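Local coordinates for protein disulfide isomerase (Pseudomonas aeruginosa, PDB 4N30) that is a thioredoxin-fold oxidoreductase of the DsbA family that probably forms or rearranges disulfide bonds in other proteins, at residues S123-D126 with A127-Q131; G116-K119 with A120-A124. One frame throughout, in Å; residues are numbered along the deposited sequence.

Interaction 1 of 2, residues S123-D126 with A127-Q131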
ATOM      1  N   SER A 123       9.427  -5.164   2.466  1.00 12.35           N
ATOM      2  CA  SER A 123       9.904  -5.874   3.629  0.50 11.82           C
ATOM      3  C   SER A 123       9.503  -5.171   4.908  1.00 11.92           C
ATOM      4  O   SER A 123       9.157  -5.849   5.890  1.00 12.20           O
ATOM      5  CB  SER A 123      11.427  -6.098   3.588  0.50 12.53           C
ATOM      6  OG  SER A 123      11.731  -7.013   2.573  0.50 13.66           O
ATOM      7  N   ALA A 124       9.465  -3.850   4.908  1.00 11.39           N
ATOM      8  CA  ALA A 124       9.109  -3.073   6.130  1.00 11.98           C
ATOM      9  C   ALA A 124       7.615  -3.273   6.346  1.00 10.60           C
ATOM     10  O   ALA A 124       7.140  -3.296   7.511  1.00 10.80           O
ATOM     11  CB  ALA A 124       9.471  -1.619   6.019  1.00 12.49           C
ATOM     12  N   ILE A 125       6.803  -3.283   5.264  1.00 10.69           N
ATOM     13  CA  ILE A 125       5.348  -3.572   5.425  1.00 11.24           C
ATOM     14  C   ILE A 125       5.141  -4.918   6.145  1.00 12.10           C
ATOM     15  O   ILE A 125       4.366  -5.050   7.131  1.00 11.30           O
ATOM     16  CB  ILE A 125       4.664  -3.564   4.045  1.00 11.74           C
ATOM     17  CG1 ILE A 125       4.523  -2.108   3.567  1.00 15.37           C
ATOM     18  CG2 ILE A 125       3.243  -4.247   4.141  1.00 11.92           C
ATOM     19  CD1 ILE A 125       3.943  -1.891   2.227  1.00 18.85           C
ATOM     20  N   ASP A 126       5.840  -5.981   5.688  0.50 11.74           N
ATOM     21  CA  ASP A 126       5.738  -7.294   6.354  0.50 11.40           C
ATOM     22  C   ASP A 126       6.196  -7.233   7.780  0.50 11.01           C
ATOM     23  O   ASP A 126       5.581  -7.806   8.709  0.50 11.33           O
ATOM     24  CB  ASP A 126       6.583  -8.363   5.613  0.50 12.60           C
ATOM     25  CG  ASP A 126       6.001  -8.765   4.271  0.50 12.94           C
ATOM     26  OD1 ASP A 126       4.839  -8.508   4.046  0.50 14.06           O
ATOM     27  OD2 ASP A 126       6.827  -9.295   3.446  0.50 14.96           O
ATOM     28  N   ALA A 127       7.327  -6.587   7.989  1.00 11.89           N
ATOM     29  CA  ALA A 127       7.867  -6.554   9.355  1.00 12.01           C
ATOM     30  C   ALA A 127       6.907  -5.839  10.288  1.00 11.91           C
ATOM     31  O   ALA A 127       6.734  -6.267  11.448  1.00 11.52           O
ATOM     32  CB  ALA A 127       9.224  -5.819   9.342  1.00 13.07           C
ATOM     33  N   ILE A 128       6.298  -4.745   9.865  1.00 11.24           N
ATOM     34  CA  ILE A 128       5.362  -3.972  10.699  1.00 11.95           C
ATOM     35  C   ILE A 128       4.133  -4.799  10.934  1.00 11.66           C
ATOM     36  O   ILE A 128       3.633  -4.905  12.100  1.00 10.97           O
ATOM     37  CB  ILE A 128       5.053  -2.581  10.115  1.00 11.07           C
ATOM     38  CG1 ILE A 128       6.305  -1.754  10.193  1.00 11.49           C
ATOM     39  CG2 ILE A 128       3.874  -1.951  10.892  1.00 11.66           C
ATOM     40  CD1 ILE A 128       6.168  -0.457   9.379  1.00 14.06           C
ATOM     41  N   PHE A 129       3.619  -5.478   9.911  1.00  9.87           N
ATOM     42  CA  PHE A 129       2.432  -6.317  10.170  1.00 11.19           C
ATOM     43  C   PHE A 129       2.784  -7.455  11.156  1.00 11.07           C
ATOM     44  O   PHE A 129       1.918  -7.837  11.956  1.00 12.09           O
ATOM     45  CB  PHE A 129       1.910  -6.953   8.830  1.00 11.49           C
ATOM     46  CG  PHE A 129       0.975  -6.083   8.050  1.00 11.72           C
ATOM     47  CD1 PHE A 129      -0.077  -5.422   8.659  1.00 10.64           C
ATOM     48  CD2 PHE A 129       1.106  -5.988   6.669  1.00 11.27           C
ATOM     49  CE1 PHE A 129      -0.962  -4.621   7.928  1.00 10.88           C
ATOM     50  CE2 PHE A 129       0.218  -5.195   5.925  1.00 11.31           C
ATOM     51  CZ  PHE A 129      -0.805  -4.509   6.590  1.00 11.67           C
ATOM     52  N   ALA A 130       3.990  -7.963  11.111  1.00 10.88           N
ATOM     53  CA  ALA A 130       4.375  -9.047  12.072  1.00 11.92           C
ATOM     54  C   ALA A 130       4.629  -8.494  13.430  1.00 12.25           C
ATOM     55  O   ALA A 130       4.278  -9.180  14.400  1.00 12.92           O
ATOM     56  CB  ALA A 130       5.674  -9.710  11.571  1.00 14.21           C
ATOM     57  N   GLN A 131       5.189  -7.328  13.585  1.00 11.95           N
ATOM     58  CA  GLN A 131       5.677  -6.848  14.869  1.00 11.49           C
ATOM     59  C   GLN A 131       4.693  -5.987  15.634  1.00 11.66           C
ATOM     60  O   GLN A 131       4.822  -5.903  16.843  1.00 12.88           O
ATOM     61  CB  GLN A 131       7.016  -6.100  14.640  1.00 12.18           C
ATOM     62  CG  GLN A 131       8.141  -7.064  14.190  1.00 13.41           C
ATOM     63  CD  GLN A 131       9.389  -6.340  13.926  1.00 12.75           C
ATOM     64  OE1 GLN A 131       9.709  -5.340  14.562  1.00 15.07           O
ATOM     65  NE2 GLN A 131      10.112  -6.871  12.948  1.00 14.75           N
TER
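Ile125 and Phe129 run alongside each other from neighbouring turns of the helix, the methyl CG2 of Ile125 resting 3.6 Å from CE2 of the ring. That methyl stands anti to the backbone N of Ile125, beside the carbonyl carbon, and is thereby carried forward along the helix to Phe129. The ring also passes obliquely by the carbonyl of Ile125, whose O lies 3.4 Å from Phe129 CD2. On the same buried flank Ile128 leans back over the previous turn, with CG1 3.2 Å from Ala124 O, while small Ala124 leaves room for close helix packing. Beneath these side chains four i to i+4 bonds tie the turns together, among them Phe129 N to Ile125 O at 2.9 Å and 164°.

The solvent side is looser in its side chains. Exposed Asp126 and Ala130 meet only through the backbone, Ala130 CB lying 3.4 Å from Asp126 O, and the carboxylate of Asp126 turns instead to a long, weak ion pair with Lys77 of helix 67-81. Inward, Ile128 packs on Gln105 and Val109 of the antiparallel first arm of helix 99-131, Ile125 and Phe129 meet Trp90 of strand 86-92, and Phe129 reaches Cys69 and Thr73 on helix 67-81.

Interaction 2 of 2, residues G116-K119 with A120-A124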
ATOM      1  N   GLY A 116      16.122   1.797   0.827  1.00 15.01           N
ATOM      2  CA  GLY A 116      16.300   0.577   0.175  1.00 14.99           C
ATOM      3  C   GLY A 116      15.326   0.251  -0.940  1.00 13.77           C
ATOM      4  O   GLY A 116      15.256  -0.943  -1.350  1.00 17.32           O
ATOM      5  N   GLY A 117      14.603   1.233  -1.397  1.00 12.93           N
ATOM      6  CA  GLY A 117      13.750   1.009  -2.540  1.00 13.55           C
ATOM      7  C   GLY A 117      12.536   0.144  -2.274  1.00 13.62           C
ATOM      8  O   GLY A 117      12.087  -0.072  -1.139  1.00 13.22           O
ATOM      9  N   ALA A 118      12.027  -0.478  -3.304  1.00 14.21           N
ATOM     10  CA  ALA A 118      10.857  -1.386  -3.161  1.00 13.25           C
ATOM     11  C   ALA A 118      11.118  -2.528  -2.322  1.00 13.26           C
ATOM     12  O   ALA A 118      10.217  -2.991  -1.554  1.00 13.93           O
ATOM     13  CB  ALA A 118      10.400  -1.850  -4.570  1.00 16.59           C
ATOM     14  N   LYS A 119      12.253  -3.153  -2.385  1.00 13.84           N
ATOM     15  CA  LYS A 119      12.501  -4.313  -1.625  1.00 14.62           C
ATOM     16  C   LYS A 119      12.411  -3.969  -0.115  1.00 15.48           C
ATOM     17  O   LYS A 119      11.738  -4.652   0.666  1.00 14.53           O
ATOM     18  CB  LYS A 119      13.912  -4.909  -1.947  1.00 19.82           C
ATOM     19  CG  LYS A 119      14.341  -6.097  -1.056  1.00 29.21           C
ATOM     20  CD  LYS A 119      13.601  -7.371  -1.437  1.00 37.41           C
ATOM     21  CE  LYS A 119      13.770  -8.512  -0.427  1.00 40.63           C
ATOM     22  NZ  LYS A 119      15.005  -9.296  -0.718  1.00 45.62           N
ATOM     23  N   ALA A 120      13.004  -2.839   0.277  1.00 14.21           N
ATOM     24  CA  ALA A 120      12.927  -2.410   1.675  1.00 13.18           C
ATOM     25  C   ALA A 120      11.503  -1.991   2.079  1.00 11.60           C
ATOM     26  O   ALA A 120      11.110  -2.271   3.217  1.00 12.12           O
ATOM     27  CB  ALA A 120      13.931  -1.265   1.983  1.00 14.01           C
ATOM     28  N   PHE A 121      10.830  -1.312   1.183  1.00 10.94           N
ATOM     29  CA  PHE A 121       9.495  -0.861   1.457  1.00 12.60           C
ATOM     30  C   PHE A 121       8.566  -2.050   1.750  1.00 10.82           C
ATOM     31  O   PHE A 121       7.909  -2.084   2.817  1.00 11.47           O
ATOM     32  CB  PHE A 121       8.959  -0.053   0.261  1.00 11.78           C
ATOM     33  CG  PHE A 121       7.520   0.348   0.377  1.00 12.37           C
ATOM     34  CD1 PHE A 121       7.244   1.586   0.911  1.00 13.29           C
ATOM     35  CD2 PHE A 121       6.460  -0.433  -0.059  1.00 13.46           C
ATOM     36  CE1 PHE A 121       5.937   2.066   1.011  1.00 13.69           C
ATOM     37  CE2 PHE A 121       5.147   0.055   0.031  1.00 13.37           C
ATOM     38  CZ  PHE A 121       4.901   1.285   0.604  1.00 13.51           C
ATOM     39  N   TRP A 122       8.566  -3.049   0.900  1.00 10.67           N
ATOM     40  CA  TRP A 122       7.674  -4.179   1.113  1.00 10.95           C
ATOM     41  C   TRP A 122       8.129  -5.091   2.226  1.00 10.99           C
ATOM     42  O   TRP A 122       7.276  -5.610   2.929  1.00 12.05           O
ATOM     43  CB  TRP A 122       7.475  -4.940  -0.222  1.00 12.40           C
ATOM     44  CG  TRP A 122       6.683  -4.145  -1.185  1.00 11.91           C
ATOM     45  CD1 TRP A 122       7.166  -3.395  -2.257  1.00 12.86           C
ATOM     46  CD2 TRP A 122       5.264  -3.972  -1.208  1.00 11.82           C
ATOM     47  NE1 TRP A 122       6.145  -2.740  -2.907  1.00 13.98           N
ATOM     48  CE2 TRP A 122       4.949  -3.094  -2.322  1.00 13.29           C
ATOM     49  CE3 TRP A 122       4.173  -4.462  -0.404  1.00 12.47           C
ATOM     50  CZ2 TRP A 122       3.655  -2.698  -2.583  1.00 13.74           C
ATOM     51  CZ3 TRP A 122       2.868  -4.084  -0.720  1.00 13.92           C
ATOM     52  CH2 TRP A 122       2.626  -3.186  -1.807  1.00 12.54           C
ATOM     53  N   SER A 123       9.427  -5.164   2.466  1.00 12.35           N
ATOM     54  CA  SER A 123       9.904  -5.874   3.629  0.50 11.82           C
ATOM     55  C   SER A 123       9.503  -5.171   4.908  1.00 11.92           C
ATOM     56  O   SER A 123       9.157  -5.849   5.890  1.00 12.20           O
ATOM     57  CB  SER A 123      11.427  -6.098   3.588  0.50 12.53           C
ATOM     58  OG  SER A 123      11.731  -7.013   2.573  0.50 13.66           O
ATOM     59  N   ALA A 124       9.465  -3.850   4.908  1.00 11.39           N
ATOM     60  CA  ALA A 124       9.109  -3.073   6.130  1.00 11.98           C
ATOM     61  C   ALA A 124       7.615  -3.273   6.346  1.00 10.60           C
ATOM     62  O   ALA A 124       7.140  -3.296   7.511  1.00 10.80           O
ATOM     63  CB  ALA A 124       9.471  -1.619   6.019  1.00 12.49           C
TER
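The chain bends sharply at Gly116-Gly117 before the helix runs on regularly through Ala124. Gly117 takes a positive phi of 71°, which glycine adopts easily, and the N atoms of Ala118 and Lys119 have no bond to the preceding turn. Bonding across the bend recovers in steps: Ala120 N reaches Gly116 O weakly at 3.4 Å, Phe121 N finds Gly117 O at 2.9 Å, and Trp122 N meets Ala118 O almost straight, at 174°. Ser123 N to Lys119 O, 3.0 Å, continues the series.

Close approach of Ala120 to Gly116 calls for small residues: the buried methyl sits 3.5 Å from Gly116 CA, where a residue without a side chain leaves it room. Trp122 turns its five-membered ring back toward the preceding turn, its CG beside the backbone N (chi1 -70°), and sets CD1 at the carbonyl of Ala118, 3.2 Å from that O near the indole plane. Phe121 brings its ring edge over one face of the indole, CD2 standing 3.6 Å above the plane and displaced toward the rim. On the exposed flank two bends in the Lys119 chain bring its CE to 3.9 Å from Ser123 OG, a loose contact.

Both aromatic residues belong to a larger cluster: Phe121 meets Trp90 edge to face, Trp122 does the same with Tyr49, and its NE1 makes a weak hydrogen bond to Leu48 O. Phe121 and Ala124 also touch Val109, consistent with the helix doubling back at the glycines into a helical hairpin, part of the helical region that DsbA-family proteins insert into the thioredoxin fold.

Both contacts lie on the second arm of helix 99-131, with centres about 10 Å apart, and Ser123 and Ala124 belong to each. Interaction 2 starts the arm: glycines, a weak first bond and irregular backbone angles mark the reversal, and its aromatic side chains pack toward the sheet around strand 86-92. Interaction 1 ends the arm, where regular backbone bonding carries Phe129 to helix 67-81, at whose start lies the probable redox-active CxxC pair, while its aliphatic side chains face strand 86-92 and the first arm. Each is only partly buried, with Lys119 and Asp126 on the wet side. Trp90, touched by Phe121, Trp122, Ile125 and Phe129, joins the two buried flanks.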